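Local coordinates for cellulose-binding protein, X158 from Saccharophagus degradans, a protein that binds long polyisoprenoid chains in a hydrophobic pocket and is implicated in plant cell wall breakdown, in two crystal structures: PDB 2X34 (chain A, 1.90 Å), residues 134-139 and 161-166; PDB 2X32 (chain B, 1.55 Å), residues 138-143 and 165-170. Both blocks share one frame: the second was fitted to the first on N, CA, C and O of the twelve residues, RMSD 0.16 Å. Numbering follows each deposited sequence.

Structure 1 (2X34). With UQ8 (Ubiquinone-8), chain C.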
loop_
_atom_site.group_PDB
_atom_site.type_symbol
_atom_site.label_atom_id
_atom_site.label_comp_id
_atom_site.label_asym_id
_atom_site.label_seq_id
_atom_site.Cartn_x
_atom_site.Cartn_y
_atom_site.Cartn_z
ATOM N N PRO A 134 -0.663 11.595 -6.675
ATOM C CA PRO A 134 -1.141 10.330 -7.197
ATOM C C PRO A 134 0.052 9.429 -7.488
ATOM O O PRO A 134 1.126 9.910 -7.877
ATOM C CB PRO A 134 -1.913 10.736 -8.455
ATOM C CG PRO A 134 -2.295 12.210 -8.179
ATOM C CD PRO A 134 -1.083 12.735 -7.517
ATOM N N LEU A 135 -0.140 8.150 -7.208
ATOM C CA LEU A 135 0.902 7.131 -7.225
ATOM C C LEU A 135 0.379 6.013 -8.123
ATOM O O LEU A 135 -0.754 5.560 -7.949
ATOM C CB LEU A 135 1.110 6.595 -5.799
ATOM C CG LEU A 135 2.161 5.529 -5.510
ATOM C CD1 LEU A 135 3.536 6.005 -5.973
ATOM C CD2 LEU A 135 2.175 5.178 -4.008
ATOM N N LEU A 136 1.169 5.631 -9.119
ATOM C CA LEU A 136 0.822 4.534 -10.034
ATOM C C LEU A 136 1.787 3.344 -9.863
ATOM O O LEU A 136 2.995 3.521 -9.727
ATOM C CB LEU A 136 0.885 5.013 -11.479
ATOM C CG LEU A 136 0.001 6.195 -11.902
ATOM C CD1 LEU A 136 0.351 6.628 -13.318
ATOM C CD2 LEU A 136 -1.477 5.878 -11.803
ATOM N N ILE A 137 1.228 2.144 -9.870
ATOM C CA ILE A 137 1.977 0.898 -9.913
ATOM C C ILE A 137 1.766 0.271 -11.289
ATOM O O ILE A 137 0.631 0.217 -11.756
ATOM C CB ILE A 137 1.446 -0.105 -8.855
ATOM C CG1 ILE A 137 1.805 0.343 -7.442
ATOM C CG2 ILE A 137 1.983 -1.540 -9.117
ATOM C CD1 ILE A 137 3.221 0.871 -7.265
ATOM N N LYS A 138 2.851 -0.163 -11.940
ATOM C CA LYS A 138 2.762 -0.893 -13.205
ATOM C C LYS A 138 2.909 -2.378 -12.892
ATOM O O LYS A 138 3.907 -2.785 -12.291
ATOM C CB LYS A 138 3.849 -0.441 -14.172
ATOM C CG LYS A 138 3.716 1.021 -14.603
ATOM C CD LYS A 138 4.914 1.477 -15.402
ATOM C CE LYS A 138 4.722 2.910 -15.949
ATOM N NZ LYS A 138 3.362 3.086 -16.571
ATOM N N ALA A 139 1.917 -3.177 -13.290
ATOM C CA ALA A 139 1.876 -4.600 -12.958
ATOM C C ALA A 139 3.151 -5.300 -13.387
ATOM O O ALA A 139 3.632 -6.174 -12.683
ATOM C CB ALA A 139 0.661 -5.288 -13.622
ATOM N N SER A 161 -6.496 -2.685 -17.640
ATOM C CA SER A 161 -5.272 -1.889 -17.604
ATOM C C SER A 161 -4.230 -2.506 -16.677
ATOM O O SER A 161 -4.562 -3.095 -15.653
ATOM C CB SER A 161 -5.558 -0.451 -17.185
ATOM O OG SER A 161 -4.333 0.262 -17.119
ATOM N N THR A 162 -2.969 -2.378 -17.058
ATOM C CA THR A 162 -1.875 -2.911 -16.260
ATOM C C THR A 162 -1.271 -1.843 -15.362
ATOM O O THR A 162 -0.352 -2.126 -14.618
ATOM C CB THR A 162 -0.790 -3.550 -17.136
ATOM O OG1 THR A 162 -0.415 -2.639 -18.166
ATOM C CG2 THR A 162 -1.330 -4.815 -17.784
ATOM N N THR A 163 -1.789 -0.618 -15.461
ATOM C CA THR A 163 -1.378 0.503 -14.615
ATOM C C THR A 163 -2.426 0.722 -13.537
ATOM O O THR A 163 -3.606 0.844 -13.840
ATOM C CB THR A 163 -1.239 1.758 -15.467
ATOM O OG1 THR A 163 -0.155 1.547 -16.374
ATOM C CG2 THR A 163 -0.967 3.000 -14.606
ATOM N N VAL A 164 -1.998 0.763 -12.284
ATOM C CA VAL A 164 -2.904 0.721 -11.152
ATOM C C VAL A 164 -2.604 1.833 -10.152
ATOM O O VAL A 164 -1.550 1.788 -9.482
ATOM C CB VAL A 164 -2.785 -0.634 -10.445
ATOM C CG1 VAL A 164 -3.585 -0.654 -9.135
ATOM C CG2 VAL A 164 -3.226 -1.772 -11.382
ATOM N N PRO A 165 -3.509 2.831 -10.049
ATOM C CA PRO A 165 -3.336 3.842 -9.009
ATOM C C PRO A 165 -3.474 3.234 -7.615
ATOM O O PRO A 165 -4.281 2.310 -7.403
ATOM C CB PRO A 165 -4.470 4.842 -9.283
ATOM C CG PRO A 165 -4.816 4.653 -10.732
ATOM C CD PRO A 165 -4.607 3.185 -10.979
ATOM N N VAL A 166 -2.689 3.761 -6.685
ATOM C CA VAL A 166 -2.700 3.309 -5.298
ATOM C C VAL A 166 -2.736 4.560 -4.446
ATOM O O VAL A 166 -2.047 5.547 -4.753
ATOM C CB VAL A 166 -1.446 2.461 -4.974
ATOM C CG1 VAL A 166 -1.394 2.133 -3.478
ATOM C CG2 VAL A 166 -1.420 1.176 -5.826
HETATM C C45 UQ8 C . 7.364 8.777 6.394
HETATM C C44 UQ8 C . 6.920 7.991 7.574
HETATM C C46 UQ8 C . 6.909 8.733 8.895
HETATM C C43 UQ8 C . 6.533 6.696 7.496
HETATM C C42 UQ8 C . 6.487 5.834 6.242
HETATM C C41 UQ8 C . 5.168 5.038 6.298
HETATM C C39 UQ8 C . 5.061 4.108 5.125
HETATM C C40 UQ8 C . 5.778 2.800 5.253
HETATM C C38 UQ8 C . 4.374 4.467 4.025
HETATM C C37 UQ8 C . 4.209 3.601 2.791
HETATM C C36 UQ8 C . 4.916 4.288 1.622
HETATM C C34 UQ8 C . 4.679 3.676 0.255
HETATM C C35 UQ8 C . 5.285 4.384 -0.929
HETATM C C33 UQ8 C . 3.943 2.558 0.097
HETATM C C32 UQ8 C . 3.705 1.891 -1.266
HETATM C C31 UQ8 C . 2.248 1.427 -1.377
HETATM C C29 UQ8 C . 2.054 0.442 -2.517
HETATM C C30 UQ8 C . 2.386 0.841 -3.936
HETATM C C28 UQ8 C . 1.570 -0.778 -2.223
HETATM C C27 UQ8 C . 1.295 -1.874 -3.258
HETATM C C26 UQ8 C . -0.235 -2.040 -3.262
HETATM C C24 UQ8 C . -0.735 -3.181 -4.142
HETATM C C25 UQ8 C . -0.512 -4.612 -3.743
HETATM C C23 UQ8 C . -1.380 -2.839 -5.260
HETATM C C22 UQ8 C . -1.983 -3.773 -6.301
HETATM C C21 UQ8 C . -1.051 -3.867 -7.526
HETATM C C19 UQ8 C . -1.687 -4.382 -8.805
HETATM C C20 UQ8 C . -0.841 -4.351 -10.050
HETATM C C18 UQ8 C . -2.960 -4.836 -8.856
HETATM C C17 UQ8 C . -3.611 -5.363 -10.154
HETATM C C16 UQ8 C . -5.084 -4.971 -10.087
HETATM C C14 UQ8 C . -6.004 -5.314 -11.257
HETATM C C15 UQ8 C . -5.794 -4.659 -12.601
HETATM C C13 UQ8 C . -7.023 -6.191 -11.039
HETATM C C12 UQ8 C . -8.043 -6.629 -12.097
HETATM C C11 UQ8 C . -9.460 -6.721 -11.492
HETATM C C9 UQ8 C . -10.431 -7.057 -12.593
HETATM C C10 UQ8 C . -10.895 -5.913 -13.477
HETATM C C8 UQ8 C . -10.838 -8.335 -12.718
HETATM C C7 UQ8 C . -11.798 -8.907 -13.753
HETATM C C6 UQ8 C . -12.940 -9.591 -13.053
HETATM C C1 UQ8 C . -12.884 -10.965 -12.455
HETATM C C1M UQ8 C . -11.683 -11.876 -12.536
HETATM C C2 UQ8 C . -14.102 -11.486 -11.771
HETATM O O2 UQ8 C . -14.099 -12.616 -11.284
HETATM C C3 UQ8 C . -15.348 -10.696 -11.669
HETATM O O3 UQ8 C . -16.439 -11.225 -11.003
HETATM C C3M UQ8 C . -17.041 -12.495 -11.302
HETATM C C4 UQ8 C . -15.366 -9.338 -12.259
HETATM O O4 UQ8 C . -16.449 -8.505 -12.178
HETATM C C4M UQ8 C . -17.761 -8.961 -12.523
HETATM C C5 UQ8 C . -14.182 -8.816 -12.932
HETATM O O5 UQ8 C . -14.239 -7.671 -13.350
HETATM O O HOH W 1 -2.807 7.422 -6.661
#

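Structure 2 (2X32). With OTP ((2E,6E,10E,14E,18E,22E,26E)-3,7,11,15,19,23,27,31-octamethyldotriaconta-2,6,10,14,18,22,26,30-octaenyl trihydrogen diphosphate), chain D.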
loop_
_atom_site.group_PDB
_atom_site.type_symbol
_atom_site.label_atom_id
_atom_site.label_comp_id
_atom_site.label_asym_id
_atom_site.label_seq_id
_atom_site.Cartn_x
_atom_site.Cartn_y
_atom_site.Cartn_z
ATOM N N PRO B 138 -0.990 11.447 -6.716
ATOM C CA PRO B 138 -1.358 10.181 -7.274
ATOM C C PRO B 138 -0.106 9.290 -7.592
ATOM O O PRO B 138 0.907 9.775 -8.071
ATOM C CB PRO B 138 -2.153 10.559 -8.514
ATOM C CG PRO B 138 -2.796 11.923 -8.136
ATOM C CD PRO B 138 -1.660 12.589 -7.383
ATOM N N LEU B 139 -0.196 8.028 -7.220
ATOM C CA LEU B 139 0.910 7.061 -7.168
ATOM C C LEU B 139 0.489 5.897 -8.055
ATOM O O LEU B 139 -0.539 5.282 -7.790
ATOM C CB LEU B 139 1.117 6.576 -5.735
ATOM C CG LEU B 139 2.176 5.468 -5.498
ATOM C CD1 LEU B 139 3.554 5.830 -6.117
ATOM C CD2 LEU B 139 2.308 5.199 -3.968
ATOM N N LEU B 140 1.229 5.614 -9.126
ATOM C CA LEU B 140 0.837 4.584 -10.074
ATOM C C LEU B 140 1.801 3.430 -9.973
ATOM O O LEU B 140 3.035 3.647 -9.954
ATOM C CB LEU B 140 0.888 5.160 -11.490
ATOM C CG LEU B 140 0.047 6.411 -11.763
ATOM C CD1 LEU B 140 0.508 7.063 -13.077
ATOM C CD2 LEU B 140 -1.483 6.063 -11.726
ATOM N N ILE B 141 1.275 2.217 -9.923
ATOM C CA ILE B 141 2.060 0.986 -9.940
ATOM C C ILE B 141 1.831 0.313 -11.289
ATOM O O ILE B 141 0.683 0.253 -11.794
ATOM C CB ILE B 141 1.540 -0.035 -8.863
ATOM C CG1 ILE B 141 1.853 0.459 -7.457
ATOM C CG2 ILE B 141 2.104 -1.452 -9.128
ATOM C CD1 ILE B 141 3.383 0.534 -7.212
ATOM N N LYS B 142 2.900 -0.195 -11.881
ATOM C CA LYS B 142 2.807 -0.933 -13.133
ATOM C C LYS B 142 2.885 -2.426 -12.841
ATOM O O LYS B 142 3.829 -2.886 -12.196
ATOM C CB LYS B 142 3.964 -0.505 -14.071
ATOM C CG LYS B 142 3.810 0.937 -14.551
ATOM C CD LYS B 142 4.718 1.342 -15.674
ATOM C CE LYS B 142 4.310 2.761 -16.221
ATOM N NZ LYS B 142 2.786 2.916 -16.289
ATOM N N ALA B 143 1.869 -3.174 -13.250
ATOM C CA ALA B 143 1.857 -4.610 -12.940
ATOM C C ALA B 143 3.104 -5.356 -13.405
ATOM O O ALA B 143 3.555 -6.274 -12.729
ATOM C CB ALA B 143 0.609 -5.249 -13.554
ATOM N N SER B 165 -6.480 -2.601 -17.762
ATOM C CA SER B 165 -5.252 -1.813 -17.734
ATOM C C SER B 165 -4.241 -2.468 -16.790
ATOM O O SER B 165 -4.609 -3.007 -15.734
ATOM C CB SER B 165 -5.489 -0.388 -17.292
ATOM O OG SER B 165 -4.243 0.275 -17.099
ATOM N N THR B 166 -2.961 -2.387 -17.149
ATOM C CA THR B 166 -1.884 -2.895 -16.290
ATOM C C THR B 166 -1.266 -1.841 -15.392
ATOM O O THR B 166 -0.331 -2.114 -14.676
ATOM C CB THR B 166 -0.804 -3.545 -17.126
ATOM O OG1 THR B 166 -0.369 -2.628 -18.109
ATOM C CG2 THR B 166 -1.374 -4.780 -17.837
ATOM N N THR B 167 -1.794 -0.623 -15.421
ATOM C CA THR B 167 -1.352 0.425 -14.516
ATOM C C THR B 167 -2.434 0.638 -13.452
ATOM O O THR B 167 -3.646 0.734 -13.745
ATOM C CB THR B 167 -1.115 1.737 -15.274
ATOM O OG1 THR B 167 -0.129 1.524 -16.296
ATOM C CG2 THR B 167 -0.614 2.823 -14.345
ATOM N N VAL B 168 -2.000 0.714 -12.201
ATOM C CA VAL B 168 -2.889 0.745 -11.062
ATOM C C VAL B 168 -2.554 1.906 -10.098
ATOM O O VAL B 168 -1.528 1.887 -9.410
ATOM C CB VAL B 168 -2.797 -0.631 -10.354
ATOM C CG1 VAL B 168 -3.631 -0.699 -9.088
ATOM C CG2 VAL B 168 -3.261 -1.732 -11.314
ATOM N N PRO B 169 -3.429 2.943 -10.016
ATOM C CA PRO B 169 -3.254 3.966 -8.975
ATOM C C PRO B 169 -3.429 3.399 -7.578
ATOM O O PRO B 169 -4.360 2.628 -7.338
ATOM C CB PRO B 169 -4.429 4.953 -9.243
ATOM C CG PRO B 169 -4.774 4.687 -10.681
ATOM C CD PRO B 169 -4.561 3.276 -10.908
ATOM N N VAL B 170 -2.562 3.791 -6.661
ATOM C CA VAL B 170 -2.640 3.368 -5.253
ATOM C C VAL B 170 -2.710 4.615 -4.386
ATOM O O VAL B 170 -1.984 5.561 -4.639
ATOM C CB VAL B 170 -1.409 2.536 -4.874
ATOM C CG1 VAL B 170 -1.403 2.212 -3.339
ATOM C CG2 VAL B 170 -1.377 1.289 -5.672
HETATM O O7 OTP D . -16.422 -7.202 -16.146
HETATM P P2 OTP D . -16.673 -8.446 -15.335
HETATM O O5 OTP D . -17.038 -9.645 -16.193
HETATM O O6 OTP D . -17.561 -8.243 -14.137
HETATM O O4 OTP D . -15.176 -8.840 -14.764
HETATM P P1 OTP D . -14.671 -8.770 -13.231
HETATM O O2 OTP D . -14.368 -7.306 -12.980
HETATM O O3 OTP D . -15.459 -9.625 -12.259
HETATM O O1 OTP D . -13.173 -9.384 -13.193
HETATM C C40 OTP D . -12.129 -8.616 -13.825
HETATM C C39 OTP D . -11.056 -8.222 -12.802
HETATM C C37 OTP D . -10.564 -7.002 -12.701
HETATM C C38 OTP D . -10.977 -5.769 -13.515
HETATM C C36 OTP D . -9.459 -6.727 -11.686
HETATM C C35 OTP D . -8.093 -6.513 -12.285
HETATM C C34 OTP D . -7.066 -6.143 -11.197
HETATM C C32 OTP D . -6.034 -5.305 -11.354
HETATM C C33 OTP D . -5.815 -4.533 -12.610
HETATM C C31 OTP D . -5.168 -5.017 -10.118
HETATM C C30 OTP D . -3.686 -5.271 -10.217
HETATM C C29 OTP D . -2.947 -4.837 -8.956
HETATM C C27 OTP D . -1.733 -4.295 -8.944
HETATM C C28 OTP D . -0.840 -4.128 -10.170
HETATM C C26 OTP D . -1.136 -3.744 -7.667
HETATM C C25 OTP D . -2.014 -3.770 -6.435
HETATM C C24 OTP D . -1.550 -2.839 -5.302
HETATM C C22 OTP D . -0.885 -3.202 -4.208
HETATM C C23 OTP D . -0.578 -4.620 -3.794
HETATM C C21 OTP D . -0.455 -2.122 -3.258
HETATM C C20 OTP D . 1.080 -1.898 -3.235
HETATM C C19 OTP D . 1.534 -0.840 -2.229
HETATM C C17 OTP D . 1.927 0.401 -2.513
HETATM C C18 OTP D . 2.179 0.956 -3.871
HETATM C C16 OTP D . 2.159 1.368 -1.362
HETATM C C15 OTP D . 3.567 1.886 -1.308
HETATM C C14 OTP D . 3.868 2.543 0.015
HETATM C C12 OTP D . 4.672 3.622 0.183
HETATM C C13 OTP D . 5.322 4.339 -0.999
HETATM C C11 OTP D . 4.969 4.197 1.529
HETATM C C10 OTP D . 4.213 3.679 2.686
HETATM C C9 OTP D . 4.349 4.463 3.992
HETATM C C7 OTP D . 5.066 4.109 5.071
HETATM C C8 OTP D . 5.788 2.791 5.268
HETATM C C6 OTP D . 5.129 5.083 6.224
HETATM C C5 OTP D . 6.378 5.944 6.241
HETATM C C4 OTP D . 6.458 6.830 7.450
HETATM C C2 OTP D . 6.954 8.071 7.418
HETATM C C3 OTP D . 7.527 8.812 6.260
HETATM C C1 OTP D . 6.999 8.835 8.712
HETATM O O HOH W 2 -2.775 7.378 -6.567
#

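Structure 1 (2X34)
Ile-137 and Val-166 meet on the pocket side of two antiparallel strands, 126-138 and 163-173, in the curled antiparallel sheet that wraps the lipid chain in this YceI-like domain. CG1 of Ile-137 slants across CG2 of Val-166 at 3.7 Å, and CD1 of Ile-137 reaches C30 of the ubiquinone-8 tail at 3.4 Å. Turning CG1 away from the carbonyl carbon (chi1 -71°) brings that branch to Val-166. Val-164 adds CG2, 3.8 Å from C20, a methyl branch of the ubiquinone-8 tail, and the short side chain of Ala-139 lets its CB touch the same methyl. These apolar residues suit an isoprenoid, and the backbone bonds between Ile-137 and Val-164 hold the wall together. Phe-16 of strand 3-20 packs on Val-164. The other face is partly open to solvent. There Leu-136 lays CD2 3.7 Å from CG of Pro-165, which, lacking an N-H, fits a non-hydrogen-bonded pair, where no bond to strand 126-138 is needed. Exposed Lys-138 lies beside Thr-163, pointing the same way. Water 1 links Leu-135 N to Val-166 O.

Structure 2 (2X32)
Ile-141 and Val-170 form the close-packed pair on the pocket side, CG1 of Ile-141 slanting across CG2 of Val-170 at 3.8 Å. CD1 of Ile-141 lies 3.6 Å from C18, a methyl branch of the octaprenyl diphosphate. With chi1 at -70°, CG1 turns away from its own carbonyl carbon and reaches Val-170. Val-168 brings CG2 to 3.6 Å from C28, another methyl branch of the octaprenyl diphosphate, and the short side chain of Ala-143 lets its CB touch the same methyl. Branched and small apolar groups suit a hydrocarbon that offers no hydrogen bonds, while the backbone bonds between Ile-141 and Val-168 hold the wall together. Phe-20 of strand 7-24 packs on Val-168. On the other face, partly open to solvent, Leu-140 in one of its two conformers places CD2 3.7 Å from CG of Pro-169; having no N-H, this proline fits a non-hydrogen-bonded pair, where no bond to strand 130-142 is needed. Exposed Lys-142 lies beside Thr-167, pointing the same way. Water 2 links Leu-139 N to Val-170 O.

Comparison
The bound group is what differs: ubiquinone-8 lies against the sheet in chain A, octaprenyl diphosphate in chain B. The protein is the same along both segments, so the exchange is one of ligand. Their chemical difference lies at the head: a substituted quinone ring in one, a diphosphate in the other. Each tail touches matching residues: Ile-137(A), Ala-139(A), Ser-161(A), Val-164(A) and Val-166(A) meet the quinone's chain, and Ile-141(B), Ala-143(B), Ser-165(B), Val-168(B) and Val-170(B) meet that of the diphosphate. This is consistent with a wall that meets the isoprenoid tail common to both ligands by apolar contact. The wall answers by keeping its form. Ile-137(A), Val-164(A) and Val-166(A) hold their places with their counterparts Ile-141(B), Val-168(B) and Val-170(B), as do Leu-135(A) and Leu-139(B), and the comparable CA atoms coincide within the error. The paired backbone bonds of Ile-137(A) with Val-164(A) recur in Ile-141(B) with Val-168(B). Waters 1 and 2 occupy one site, and Thr-163(A) keeps its position in Thr-167(B).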